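Local atomic coordinates of BH0493 protein (Bacillus halodurans C-125, PDB entry 2QEE), a protein that binds zinc and is probably a metal-dependent enzyme of the amidohydrolase superfamily. Residues L47-Y52 against M71-Q76; V63-F68 against H268-D273; E83-R88 against E93-V98. One frame throughout, in Å; residues are numbered along the deposited sequence.

Contact 1. Residues L47-Y52 against M71-Q76; sequences LLTYHY and MSKREQ
Thr49 and Gln76 bring the two backbones closest, with 6.6 Å between Thr49 CA and Gln76 CA. Thr49 is the first residue to leave helical geometry after helix 44-48, and Tyr50 then takes the N-cap position of helix 51-58; the facing residues 73-76 are the first turn of helix 73-86. The Thr49 side chain points across and splits its work between two branches. Its hydroxyl receives a hydrogen bond from the ammonium of Lys73, NZ to Thr49 OG1 2.9 Å, and also bonds Asp45 O one turn back. The methyl packs one turn further along the helix: Thr49 CG2 lies 3.7 Å from Gln76 CB, the two side chains crossing at about a right angle. Lys73 gets there by folding over. CG leaves anti to the backbone N (chi1 -161°), and bends at chi3 and chi4 bring NZ back onto the threonine, so that its methylenes run past OG1.

The contact joins a corner between two helices to the N-terminal turn of a third, and that turn starts with a capping box. Glu75 N donates to Ser72 OG at 3.1 Å, and Ser72 N returns a bond to Glu75 OE1, also 3.1 Å, from above the carboxylate plane. Buried Gln76 is extended beyond CG, and its NE2 reaches Phe68 O of helix 65-70; Arg74, although its CB points away from 47-52, makes a salt bridge with Asp45 of helix 44-48.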
ATOM      1  N   LEU C  47      -9.712  -8.536  29.017  1.00 18.54           N
ATOM      2  CA  LEU C  47     -10.046  -8.209  27.603  1.00 16.03           C
ATOM      3  C   LEU C  47     -10.175  -6.709  27.391  1.00 17.98           C
ATOM      4  O   LEU C  47      -9.602  -6.146  26.488  1.00 18.73           O
ATOM      5  CB  LEU C  47     -11.343  -8.874  27.141  1.00 15.93           C
ATOM      6  CG  LEU C  47     -11.251 -10.374  26.864  1.00 17.43           C
ATOM      7  CD1 LEU C  47     -12.661 -10.965  26.578  1.00 20.63           C
ATOM      8  CD2 LEU C  47     -10.291 -10.647  25.673  1.00 20.64           C
ATOM      9  N   LEU C  48     -10.948  -6.056  28.262  1.00 16.70           N
ATOM     10  CA  LEU C  48     -11.190  -4.634  28.137  1.00 17.59           C
ATOM     11  C   LEU C  48      -9.973  -3.754  28.426  1.00 17.86           C
ATOM     12  O   LEU C  48      -9.874  -2.651  27.906  1.00 20.27           O
ATOM     13  CB  LEU C  48     -12.349  -4.267  29.067  1.00 17.24           C
ATOM     14  CG  LEU C  48     -13.724  -4.622  28.483  1.00 14.34           C
ATOM     15  CD1 LEU C  48     -14.810  -4.458  29.596  1.00 15.87           C
ATOM     16  CD2 LEU C  48     -14.157  -3.793  27.222  1.00 15.99           C
ATOM     17  N   THR C  49      -9.040  -4.239  29.247  1.00 18.61           N
ATOM     18  CA  THR C  49      -7.871  -3.411  29.598  1.00 19.57           C
ATOM     19  C   THR C  49      -6.599  -3.810  28.822  1.00 20.12           C
ATOM     20  O   THR C  49      -5.493  -3.350  29.133  1.00 22.90           O
ATOM     21  CB  THR C  49      -7.650  -3.430  31.132  1.00 19.32           C
ATOM     22  OG1 THR C  49      -7.487  -4.792  31.537  1.00 21.37           O
ATOM     23  CG2 THR C  49      -8.844  -2.849  31.839  1.00 21.58           C
ATOM     24  N   TYR C  50      -6.769  -4.674  27.823  1.00 18.96           N
ATOM     25  CA  TYR C  50      -5.793  -4.964  26.750  1.00 19.20           C
ATOM     26  C   TYR C  50      -5.215  -3.611  26.306  1.00 18.01           C
ATOM     27  O   TYR C  50      -5.978  -2.631  26.213  1.00 17.90           O
ATOM     28  CB  TYR C  50      -6.592  -5.534  25.556  1.00 19.92           C
ATOM     29  CG  TYR C  50      -5.803  -6.104  24.372  1.00 25.95           C
ATOM     30  CD1 TYR C  50      -4.533  -6.656  24.529  1.00 20.32           C
ATOM     31  CD2 TYR C  50      -6.398  -6.165  23.098  1.00 17.63           C
ATOM     32  CE1 TYR C  50      -3.853  -7.273  23.436  1.00 20.81           C
ATOM     33  CE2 TYR C  50      -5.726  -6.780  21.994  1.00 20.22           C
ATOM     34  CZ  TYR C  50      -4.479  -7.343  22.170  1.00 21.71           C
ATOM     35  OH  TYR C  50      -3.820  -7.912  21.093  1.00 22.26           O
ATOM     36  N   HIS C  51      -3.910  -3.547  26.016  1.00 18.82           N
ATOM     37  CA  HIS C  51      -3.284  -2.256  25.742  1.00 18.86           C
ATOM     38  C   HIS C  51      -3.801  -1.622  24.451  1.00 21.07           C
ATOM     39  O   HIS C  51      -3.766  -0.393  24.302  1.00 20.40           O
ATOM     40  CB  HIS C  51      -1.757  -2.334  25.769  1.00 19.35           C
ATOM     41  CG  HIS C  51      -1.134  -3.151  24.669  1.00 26.55           C
ATOM     42  ND1 HIS C  51      -0.856  -2.636  23.419  1.00 27.95           N
ATOM     43  CD2 HIS C  51      -0.709  -4.436  24.644  1.00 25.73           C
ATOM     44  CE1 HIS C  51      -0.260  -3.561  22.683  1.00 20.63           C
ATOM     45  NE2 HIS C  51      -0.161  -4.660  23.401  1.00 29.65           N
ATOM     46  N   TYR C  52      -4.261  -2.446  23.502  1.00 22.68           N
ATOM     47  CA  TYR C  52      -4.859  -1.858  22.291  1.00 20.02           C
ATOM     48  C   TYR C  52      -6.011  -0.939  22.668  1.00 18.03           C
ATOM     49  O   TYR C  52      -6.234   0.091  22.026  1.00 18.99           O
ATOM     50  CB  TYR C  52      -5.406  -2.926  21.320  1.00 20.12           C
ATOM     51  CG  TYR C  52      -4.423  -3.807  20.593  1.00 23.16           C
ATOM     52  CD1 TYR C  52      -3.236  -4.228  21.170  1.00 25.30           C
ATOM     53  CD2 TYR C  52      -4.746  -4.340  19.315  1.00 29.80           C
ATOM     54  CE1 TYR C  52      -2.366  -5.094  20.483  1.00 18.63           C
ATOM     55  CE2 TYR C  52      -3.858  -5.223  18.610  1.00 21.27           C
ATOM     56  CZ  TYR C  52      -2.689  -5.579  19.207  1.00 32.50           C
ATOM     57  OH  TYR C  52      -1.843  -6.410  18.546  1.00 22.06           O
ATOM     58  N   MET C  71      -6.492   3.790  38.663  1.00 27.17           N
ATOM     59  CA  MET C  71      -7.716   3.038  38.822  1.00 27.26           C
ATOM     60  C   MET C  71      -7.444   1.552  38.963  1.00 26.73           C
ATOM     61  O   MET C  71      -6.390   1.047  38.526  1.00 26.26           O
ATOM     62  CB  MET C  71      -8.668   3.265  37.636  1.00 27.90           C
ATOM     63  CG  MET C  71      -9.267   4.679  37.517  1.00 35.68           C
ATOM     64  SD  MET C  71     -10.264   4.802  35.991  1.00 30.32           S
ATOM     65  CE  MET C  71      -9.066   4.267  34.817  1.00 47.92           C
ATOM     66  N   SER C  72      -8.387   0.848  39.598  1.00 25.70           N
ATOM     67  CA  SER C  72      -8.331  -0.617  39.674  1.00 26.51           C
ATOM     68  C   SER C  72      -8.616  -1.193  38.292  1.00 25.27           C
ATOM     69  O   SER C  72      -9.193  -0.505  37.469  1.00 24.13           O
ATOM     70  CB  SER C  72      -9.402  -1.166  40.621  1.00 26.85           C
ATOM     71  OG  SER C  72     -10.721  -0.860  40.174  1.00 27.07           O
ATOM     72  N   LYS C  73      -8.238  -2.442  38.063  1.00 25.49           N
ATOM     73  CA  LYS C  73      -8.627  -3.098  36.792  1.00 26.55           C
ATOM     74  C   LYS C  73     -10.141  -2.971  36.502  1.00 26.59           C
ATOM     75  O   LYS C  73     -10.547  -2.601  35.378  1.00 25.96           O
ATOM     76  CB  LYS C  73      -8.114  -4.539  36.700  1.00 28.96           C
ATOM     77  CG  LYS C  73      -8.107  -5.045  35.222  1.00 30.35           C
ATOM     78  CD  LYS C  73      -7.105  -6.127  34.951  1.00 33.11           C
ATOM     79  CE  LYS C  73      -5.693  -5.561  34.850  1.00 35.11           C
ATOM     80  NZ  LYS C  73      -5.356  -5.227  33.411  1.00 30.96           N
ATOM     81  N   ARG C  74     -10.998  -3.209  37.497  1.00 27.35           N
ATOM     82  CA  ARG C  74     -12.435  -3.083  37.257  1.00 28.10           C
ATOM     83  C   ARG C  74     -12.820  -1.683  36.811  1.00 24.27           C
ATOM     84  O   ARG C  74     -13.613  -1.521  35.891  1.00 22.89           O
ATOM     85  CB  ARG C  74     -13.277  -3.492  38.474  1.00 27.26           C
ATOM     86  CG  ARG C  74     -14.810  -3.645  38.179  1.00 34.86           C
ATOM     87  CD  ARG C  74     -15.657  -3.993  39.458  1.00 33.75           C
ATOM     88  NE  ARG C  74     -16.228  -5.353  39.601  1.00 48.37           N
ATOM     89  CZ  ARG C  74     -15.817  -6.496  39.027  1.00 50.25           C
ATOM     90  NH1 ARG C  74     -14.783  -6.551  38.185  1.00 46.01           N
ATOM     91  NH2 ARG C  74     -16.468  -7.620  39.312  1.00 46.92           N
ATOM     92  N   GLU C  75     -12.267  -0.666  37.473  1.00 22.31           N
ATOM     93  CA  GLU C  75     -12.580   0.729  37.135  1.00 22.21           C
ATOM     94  C   GLU C  75     -12.100   1.096  35.726  1.00 20.71           C
ATOM     95  O   GLU C  75     -12.830   1.788  35.006  1.00 22.94           O
ATOM     96  CB  GLU C  75     -11.959   1.716  38.139  1.00 23.54           C
ATOM     97  CG  GLU C  75     -12.673   1.671  39.488  1.00 28.72           C
ATOM     98  CD  GLU C  75     -11.873   2.253  40.636  1.00 34.28           C
ATOM     99  OE1 GLU C  75     -10.711   2.661  40.461  1.00 27.11           O
ATOM    100  OE2 GLU C  75     -12.439   2.289  41.745  1.00 39.30           O
ATOM    101  N   GLN C  76     -10.904   0.634  35.368  1.00 21.58           N
ATOM    102  CA  GLN C  76     -10.348   0.857  33.998  1.00 20.65           C
ATOM    103  C   GLN C  76     -11.308   0.220  32.993  1.00 21.08           C
ATOM    104  O   GLN C  76     -11.701   0.860  32.017  1.00 20.63           O
ATOM    105  CB  GLN C  76      -8.974   0.226  33.895  1.00 21.14           C
ATOM    106  CG  GLN C  76      -7.869   1.000  34.651  1.00 23.41           C
ATOM    107  CD  GLN C  76      -6.568   0.233  34.683  1.00 22.97           C
ATOM    108  OE1 GLN C  76      -6.521  -0.943  34.346  1.00 29.13           O
ATOM    109  NE2 GLN C  76      -5.506   0.878  35.144  1.00 27.82           N
TER

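Contact 2. Residues V63-F68 against H268-D273; sequences VSIEAF and HPALGD
Ile65 of the first turn of helix 65-70 packs on Ala270 and Leu271, which belong to a short 3-10 turn in the loop connecting the antiparallel strands 257-264 and 277-278 of the mixed sheet, a sheet consistent with the (beta/alpha)8 barrel of the amidohydrolase superfamily. The contact thus joins the helical N-terminal part of the chain to a loop of that sheet.

Both segments hold their shape by local bonds. Ser64 caps helix 65-70, its OG accepting from Ala67 N at 2.9 Å, while Leu271 N bonds to His268 O at 3.1 Å in the 3-10 turn. Leu271 CG lies above one face of the His268 ring, toward its rim, and that ring also meets the ring of Phe318 of the second subunit, so the loop is part of the subunit interface. Met58 of helix 51-58 touches both Ile65 and Leu271.

From Ile65 CB, which points at the loop, the side chain forks. The shorter branch, CG2, meets the methyl of Ala270, with 4.0 Å between Ile65 CG2 and Ala270 CB. The longer one starts with CG1, placed anti to the backbone N (chi1 -169°), and passes the loop backbone, Ile65 CG1 standing 3.6 Å from Ala270 O. That carbonyl also accepts a hydrogen bond from the indole NE1 of Trp69. At the tip, where the two side chains cross at about a right angle, Ile65 CD1 comes to 3.7 Å from Leu271 CD2.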
ATOM      1  N   VAL C  63     -10.271  11.613  31.274  1.00 27.22           N
ATOM      2  CA  VAL C  63      -9.501  11.078  32.384  1.00 25.79           C
ATOM      3  C   VAL C  63      -8.010  11.111  32.008  1.00 26.67           C
ATOM      4  O   VAL C  63      -7.615  10.695  30.892  1.00 25.60           O
ATOM      5  CB  VAL C  63      -9.972   9.634  32.741  1.00 25.52           C
ATOM      6  CG1 VAL C  63      -9.051   8.941  33.729  1.00 27.93           C
ATOM      7  CG2 VAL C  63     -11.405   9.638  33.277  1.00 27.54           C
ATOM      8  N   SER C  64      -7.157  11.592  32.911  1.00 24.51           N
ATOM      9  CA  SER C  64      -5.730  11.665  32.609  1.00 24.87           C
ATOM     10  C   SER C  64      -5.092  10.284  32.616  1.00 23.94           C
ATOM     11  O   SER C  64      -5.569   9.374  33.285  1.00 23.31           O
ATOM     12  CB  SER C  64      -5.011  12.555  33.644  1.00 27.06           C
ATOM     13  OG  SER C  64      -4.750  11.810  34.824  1.00 34.67           O
ATOM     14  N   ILE C  65      -3.973  10.132  31.922  1.00 25.24           N
ATOM     15  CA  ILE C  65      -3.272   8.852  31.940  1.00 25.91           C
ATOM     16  C   ILE C  65      -2.876   8.407  33.359  1.00 27.74           C
ATOM     17  O   ILE C  65      -2.996   7.221  33.710  1.00 27.21           O
ATOM     18  CB  ILE C  65      -2.045   8.791  30.930  1.00 27.50           C
ATOM     19  CG1 ILE C  65      -1.505   7.359  30.793  1.00 29.04           C
ATOM     20  CG2 ILE C  65      -0.915   9.732  31.332  1.00 32.04           C
ATOM     21  CD1 ILE C  65      -2.578   6.315  30.250  1.00 32.52           C
ATOM     22  N   GLU C  66      -2.410   9.363  34.174  1.00 29.04           N
ATOM     23  CA  GLU C  66      -2.074   9.081  35.579  1.00 29.85           C
ATOM     24  C   GLU C  66      -3.309   8.558  36.329  1.00 27.71           C
ATOM     25  O   GLU C  66      -3.229   7.557  37.044  1.00 28.19           O
ATOM     26  CB  GLU C  66      -1.505  10.353  36.257  1.00 30.87           C
ATOM     27  CG  GLU C  66      -0.241  10.910  35.596  1.00 46.89           C
ATOM     28  CD  GLU C  66      -0.508  11.647  34.275  1.00 38.89           C
ATOM     29  OE1 GLU C  66      -1.616  12.207  34.093  1.00 48.51           O
ATOM     30  OE2 GLU C  66       0.411  11.681  33.425  1.00 50.06           O
ATOM     31  N   ALA C  67      -4.454   9.215  36.158  1.00 26.78           N
ATOM     32  CA  ALA C  67      -5.653   8.813  36.860  1.00 27.39           C
ATOM     33  C   ALA C  67      -6.037   7.410  36.391  1.00 28.68           C
ATOM     34  O   ALA C  67      -6.421   6.559  37.198  1.00 28.14           O
ATOM     35  CB  ALA C  67      -6.784   9.792  36.624  1.00 28.04           C
ATOM     36  N   PHE C  68      -5.875   7.147  35.081  1.00 28.48           N
ATOM     37  CA  PHE C  68      -6.187   5.821  34.534  1.00 26.80           C
ATOM     38  C   PHE C  68      -5.381   4.700  35.216  1.00 24.47           C
ATOM     39  O   PHE C  68      -5.940   3.684  35.665  1.00 24.58           O
ATOM     40  CB  PHE C  68      -6.007   5.799  32.990  1.00 25.71           C
ATOM     41  CG  PHE C  68      -6.340   4.468  32.376  1.00 21.99           C
ATOM     42  CD1 PHE C  68      -7.659   4.139  32.080  1.00 23.00           C
ATOM     43  CD2 PHE C  68      -5.338   3.531  32.130  1.00 26.69           C
ATOM     44  CE1 PHE C  68      -7.972   2.866  31.558  1.00 25.51           C
ATOM     45  CE2 PHE C  68      -5.650   2.272  31.602  1.00 22.46           C
ATOM     46  CZ  PHE C  68      -6.958   1.955  31.311  1.00 22.56           C
ATOM     47  N   HIS C 268       5.587   7.011  23.440  1.00 20.38           N
ATOM     48  CA  HIS C 268       4.744   7.722  24.427  1.00 22.78           C
ATOM     49  C   HIS C 268       4.917   6.861  25.670  1.00 22.90           C
ATOM     50  O   HIS C 268       4.116   5.946  25.903  1.00 21.21           O
ATOM     51  CB  HIS C 268       3.265   7.734  23.974  1.00 24.46           C
ATOM     52  CG  HIS C 268       2.359   8.693  24.723  1.00 22.61           C
ATOM     53  ND1 HIS C 268       2.619   9.168  25.999  1.00 28.29           N
ATOM     54  CD2 HIS C 268       1.136   9.174  24.397  1.00 18.75           C
ATOM     55  CE1 HIS C 268       1.629   9.962  26.384  1.00 24.25           C
ATOM     56  NE2 HIS C 268       0.708   9.971  25.434  1.00 27.59           N
ATOM     57  N   PRO C 269       5.984   7.106  26.465  1.00 24.17           N
ATOM     58  CA  PRO C 269       6.276   6.216  27.611  1.00 24.98           C
ATOM     59  C   PRO C 269       5.139   6.042  28.603  1.00 23.97           C
ATOM     60  O   PRO C 269       4.970   4.927  29.104  1.00 25.01           O
ATOM     61  CB  PRO C 269       7.472   6.899  28.288  1.00 26.80           C
ATOM     62  CG  PRO C 269       8.185   7.599  27.126  1.00 25.93           C
ATOM     63  CD  PRO C 269       6.998   8.174  26.340  1.00 27.03           C
ATOM     64  N   ALA C 270       4.339   7.093  28.838  1.00 24.06           N
ATOM     65  CA  ALA C 270       3.309   7.045  29.889  1.00 25.60           C
ATOM     66  C   ALA C 270       2.242   6.004  29.548  1.00 25.72           C
ATOM     67  O   ALA C 270       1.534   5.485  30.448  1.00 25.96           O
ATOM     68  CB  ALA C 270       2.669   8.415  30.104  1.00 26.41           C
ATOM     69  N   LEU C 271       2.119   5.713  28.240  1.00 24.57           N
ATOM     70  CA  LEU C 271       1.153   4.696  27.779  1.00 24.32           C
ATOM     71  C   LEU C 271       1.559   3.239  28.030  1.00 23.95           C
ATOM     72  O   LEU C 271       0.769   2.343  27.731  1.00 22.93           O
ATOM     73  CB  LEU C 271       0.802   4.878  26.277  1.00 23.52           C
ATOM     74  CG  LEU C 271      -0.154   6.018  25.952  1.00 28.29           C
ATOM     75  CD1 LEU C 271      -0.473   6.080  24.412  1.00 26.62           C
ATOM     76  CD2 LEU C 271      -1.454   5.893  26.776  1.00 26.81           C
ATOM     77  N   GLY C 272       2.771   3.005  28.546  1.00 26.06           N
ATOM     78  CA  GLY C 272       3.252   1.657  28.821  1.00 26.77           C
ATOM     79  C   GLY C 272       3.260   0.827  27.554  1.00 27.34           C
ATOM     80  O   GLY C 272       3.778   1.285  26.524  1.00 27.36           O
ATOM     81  N   ASP C 273       2.672  -0.373  27.633  1.00 28.06           N
ATOM     82  CA  ASP C 273       2.571  -1.289  26.496  1.00 28.39           C
ATOM     83  C   ASP C 273       1.819  -0.709  25.290  1.00 27.14           C
ATOM     84  O   ASP C 273       2.045  -1.158  24.174  1.00 27.25           O
ATOM     85  CB  ASP C 273       1.923  -2.614  26.937  1.00 31.06           C
ATOM     86  CG  ASP C 273       2.836  -3.456  27.832  1.00 41.46           C
ATOM     87  OD1 ASP C 273       4.067  -3.232  27.821  1.00 36.24           O
ATOM     88  OD2 ASP C 273       2.329  -4.368  28.526  1.00 36.63           O
TER

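Contact 3. Residues E83-R88 against E93-V98; sequences ELFIKR and EACRGV
Cys95 fits its side chain between Leu84 and Phe85, and these three, with Val98, form the buried, dense half of the contact. The sulfur meets the leucine at Leu84 CD1, 3.8 Å from Cys95 SG, and also makes a sulfur-aromatic contact with the Phe85 ring, lying 4.5 Å from the ring centroid. It approaches obliquely, 34° off the ring normal. With chi1 at -70°, SG stands anti to the carbonyl carbon of Cys95 and extends toward helix 73-86. The outer end of the Phe85 ring reaches further along helix 93-104, where Phe85 CZ is 3.9 Å from Val98 CB. Phe85 CE1 passes Cys95 O at 3.6 Å.

Exposed Lys87 and partly exposed Arg88 and Arg96 make up the outer side, and here the charged residues make local salt bridges. Arg88 folds back, giving NH1 to Glu83 O and, at 2.8 Å, to Glu83 OE1; both acceptors lie close to the guanidinium plane, which holds that group's rotation. Lys87 makes a long ion pair with the same glutamate. Arg96 NH1 bonds the syn lone pair of Glu93 OE1 at 3.0 Å, and Glu93 OE2 bonds His370.

Helices 73-86 and 93-104 are consecutive, joined by a short loop where Pro90 touches Phe85 and Cys95. Ile44 of helix 44-48 packs on Val98, Leu53 of helix 51-58 on Cys95, and Trp391 of the second subunit on Phe85.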
ATOM      1  N   GLU C  83     -16.634   4.498  27.383  1.00 18.40           N
ATOM      2  CA  GLU C  83     -16.098   5.452  26.407  1.00 17.86           C
ATOM      3  C   GLU C  83     -16.075   4.869  24.991  1.00 18.73           C
ATOM      4  O   GLU C  83     -16.293   5.598  24.048  1.00 16.89           O
ATOM      5  CB  GLU C  83     -14.664   5.848  26.761  1.00 18.21           C
ATOM      6  CG  GLU C  83     -14.565   6.629  28.135  1.00 16.25           C
ATOM      7  CD  GLU C  83     -14.836   8.131  27.984  1.00 30.18           C
ATOM      8  OE1 GLU C  83     -15.164   8.595  26.881  1.00 25.49           O
ATOM      9  OE2 GLU C  83     -14.670   8.884  28.987  1.00 29.18           O
ATOM     10  N   LEU C  84     -15.798   3.571  24.880  1.00 18.94           N
ATOM     11  CA  LEU C  84     -15.607   2.967  23.515  1.00 16.66           C
ATOM     12  C   LEU C  84     -16.777   2.106  23.048  1.00 17.25           C
ATOM     13  O   LEU C  84     -16.855   1.760  21.872  1.00 16.60           O
ATOM     14  CB  LEU C  84     -14.376   2.088  23.528  1.00 16.26           C
ATOM     15  CG  LEU C  84     -13.020   2.740  23.770  1.00 15.92           C
ATOM     16  CD1 LEU C  84     -11.945   1.739  23.586  1.00 13.21           C
ATOM     17  CD2 LEU C  84     -12.789   4.028  22.908  1.00 18.64           C
ATOM     18  N   PHE C  85     -17.659   1.707  23.954  1.00 15.97           N
ATOM     19  CA  PHE C  85     -18.811   0.914  23.558  1.00 16.17           C
ATOM     20  C   PHE C  85     -20.143   1.651  23.708  1.00 16.50           C
ATOM     21  O   PHE C  85     -21.087   1.424  22.919  1.00 14.87           O
ATOM     22  CB  PHE C  85     -18.866  -0.420  24.334  1.00 15.12           C
ATOM     23  CG  PHE C  85     -17.692  -1.323  24.095  1.00 15.49           C
ATOM     24  CD1 PHE C  85     -17.879  -2.511  23.392  1.00 13.26           C
ATOM     25  CD2 PHE C  85     -16.413  -1.010  24.592  1.00 13.36           C
ATOM     26  CE1 PHE C  85     -16.806  -3.381  23.119  1.00 12.52           C
ATOM     27  CE2 PHE C  85     -15.341  -1.851  24.377  1.00 13.31           C
ATOM     28  CZ  PHE C  85     -15.546  -3.064  23.632  1.00 12.83           C
ATOM     29  N   ILE C  86     -20.285   2.436  24.790  1.00 16.80           N
ATOM     30  CA  ILE C  86     -21.564   3.107  25.039  1.00 18.45           C
ATOM     31  C   ILE C  86     -21.654   4.496  24.381  1.00 17.07           C
ATOM     32  O   ILE C  86     -22.636   4.811  23.717  1.00 18.32           O
ATOM     33  CB  ILE C  86     -21.869   3.168  26.612  1.00 16.38           C
ATOM     34  CG1 ILE C  86     -21.806   1.771  27.233  1.00 17.58           C
ATOM     35  CG2 ILE C  86     -23.197   3.817  26.906  1.00 20.40           C
ATOM     36  CD1 ILE C  86     -22.736   0.706  26.505  1.00 20.76           C
ATOM     37  N   LYS C  87     -20.633   5.341  24.559  1.00 16.88           N
ATOM     38  CA  LYS C  87     -20.644   6.719  24.058  1.00 15.99           C
ATOM     39  C   LYS C  87     -20.284   6.825  22.576  1.00 17.92           C
ATOM     40  O   LYS C  87     -20.520   7.855  21.975  1.00 17.14           O
ATOM     41  CB  LYS C  87     -19.603   7.558  24.835  1.00 16.17           C
ATOM     42  CG  LYS C  87     -20.039   7.801  26.332  1.00 18.18           C
ATOM     43  CD  LYS C  87     -18.892   8.591  26.972  1.00 25.75           C
ATOM     44  CE  LYS C  87     -19.233   9.068  28.361  1.00 33.00           C
ATOM     45  NZ  LYS C  87     -18.253  10.171  28.705  1.00 37.64           N
ATOM     46  N   ARG C  88     -19.581   5.809  22.043  1.00 16.64           N
ATOM     47  CA  ARG C  88     -19.438   5.645  20.596  1.00 17.62           C
ATOM     48  C   ARG C  88     -19.651   4.159  20.261  1.00 16.81           C
ATOM     49  O   ARG C  88     -19.496   3.293  21.133  1.00 17.47           O
ATOM     50  CB  ARG C  88     -18.064   6.124  20.067  1.00 17.45           C
ATOM     51  CG  ARG C  88     -17.733   7.582  20.316  1.00 18.66           C
ATOM     52  CD  ARG C  88     -17.074   7.713  21.716  1.00 19.52           C
ATOM     53  NE  ARG C  88     -17.097   9.106  22.229  1.00 18.01           N
ATOM     54  CZ  ARG C  88     -16.622   9.418  23.450  1.00 17.98           C
ATOM     55  NH1 ARG C  88     -16.158   8.452  24.240  1.00 18.57           N
ATOM     56  NH2 ARG C  88     -16.635  10.691  23.875  1.00 22.52           N
ATOM     57  N   GLU C  93     -11.497  -2.668  15.310  1.00 13.37           N
ATOM     58  CA  GLU C  93     -11.225  -4.095  15.345  1.00 12.61           C
ATOM     59  C   GLU C  93     -11.103  -4.670  16.777  1.00 13.64           C
ATOM     60  O   GLU C  93     -11.650  -5.754  17.069  1.00 13.14           O
ATOM     61  CB  GLU C  93      -9.961  -4.400  14.542  1.00 11.92           C
ATOM     62  CG  GLU C  93      -9.448  -5.816  14.568  1.00 12.51           C
ATOM     63  CD  GLU C  93     -10.432  -6.912  14.061  1.00 13.69           C
ATOM     64  OE1 GLU C  93     -11.492  -6.629  13.483  1.00 12.95           O
ATOM     65  OE2 GLU C  93     -10.093  -8.082  14.336  1.00 16.11           O
ATOM     66  N   ALA C  94     -10.352  -3.966  17.636  1.00 14.41           N
ATOM     67  CA  ALA C  94     -10.140  -4.409  19.015  1.00 13.68           C
ATOM     68  C   ALA C  94     -11.445  -4.403  19.828  1.00 12.03           C
ATOM     69  O   ALA C  94     -11.727  -5.342  20.590  1.00 13.37           O
ATOM     70  CB  ALA C  94      -9.058  -3.547  19.660  1.00 12.13           C
ATOM     71  N   CYS C  95     -12.314  -3.419  19.581  1.00 12.51           N
ATOM     72  CA  CYS C  95     -13.593  -3.400  20.290  1.00 14.42           C
ATOM     73  C   CYS C  95     -14.519  -4.495  19.733  1.00 15.50           C
ATOM     74  O   CYS C  95     -15.156  -5.239  20.513  1.00 14.64           O
ATOM     75  CB  CYS C  95     -14.258  -2.050  20.165  1.00 16.11           C
ATOM     76  SG  CYS C  95     -13.391  -0.758  21.116  1.00 17.55           S
ATOM     77  N   ARG C  96     -14.617  -4.618  18.392  1.00 13.69           N
ATOM     78  CA  ARG C  96     -15.350  -5.728  17.801  1.00 14.32           C
ATOM     79  C   ARG C  96     -14.899  -7.055  18.420  1.00 12.20           C
ATOM     80  O   ARG C  96     -15.752  -7.950  18.759  1.00 14.09           O
ATOM     81  CB  ARG C  96     -15.097  -5.770  16.305  1.00 14.57           C
ATOM     82  CG  ARG C  96     -15.696  -6.941  15.528  1.00 12.10           C
ATOM     83  CD  ARG C  96     -14.816  -7.084  14.223  1.00 12.63           C
ATOM     84  NE  ARG C  96     -15.317  -8.215  13.458  1.00 13.94           N
ATOM     85  CZ  ARG C  96     -14.673  -8.775  12.444  1.00 14.45           C
ATOM     86  NH1 ARG C  96     -13.469  -8.328  12.075  1.00 12.46           N
ATOM     87  NH2 ARG C  96     -15.227  -9.800  11.817  1.00 14.68           N
ATOM     88  N   GLY C  97     -13.593  -7.234  18.519  1.00 12.67           N
ATOM     89  CA  GLY C  97     -13.054  -8.471  19.082  1.00 14.36           C
ATOM     90  C   GLY C  97     -13.610  -8.810  20.472  1.00 14.60           C
ATOM     91  O   GLY C  97     -13.958  -9.963  20.721  1.00 13.37           O
ATOM     92  N   VAL C  98     -13.687  -7.822  21.372  1.00 13.62           N
ATOM     93  CA  VAL C  98     -14.298  -8.075  22.699  1.00 16.66           C
ATOM     94  C   VAL C  98     -15.694  -8.664  22.540  1.00 16.64           C
ATOM     95  O   VAL C  98     -16.035  -9.660  23.204  1.00 17.45           O
ATOM     96  CB  VAL C  98     -14.301  -6.801  23.584  1.00 17.19           C
ATOM     97  CG1 VAL C  98     -15.030  -7.024  24.955  1.00 17.80           C
ATOM     98  CG2 VAL C  98     -12.848  -6.320  23.856  1.00 17.44           C
TER

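Overall arrangement
From the N terminus the chain passes strand 24-26 and enters a run of helices where all three contacts begin. Contact 1 closes first, bringing the start of helix 73-86 back to the corner between helices 44-48 and 51-58. Contact 3 follows in series, closing the short loop to helix 93-104. Contact 2 opens inside the loop of contact 1 but closes some 200 residues later, beyond strand 257-264, so it crosses contact 1 and encloses contact 3. Leu48 joins contacts 1 and 3 by packing on Phe85 and Val98. Together the contacts tie these early helices to one another and to a loop of the mixed sheet.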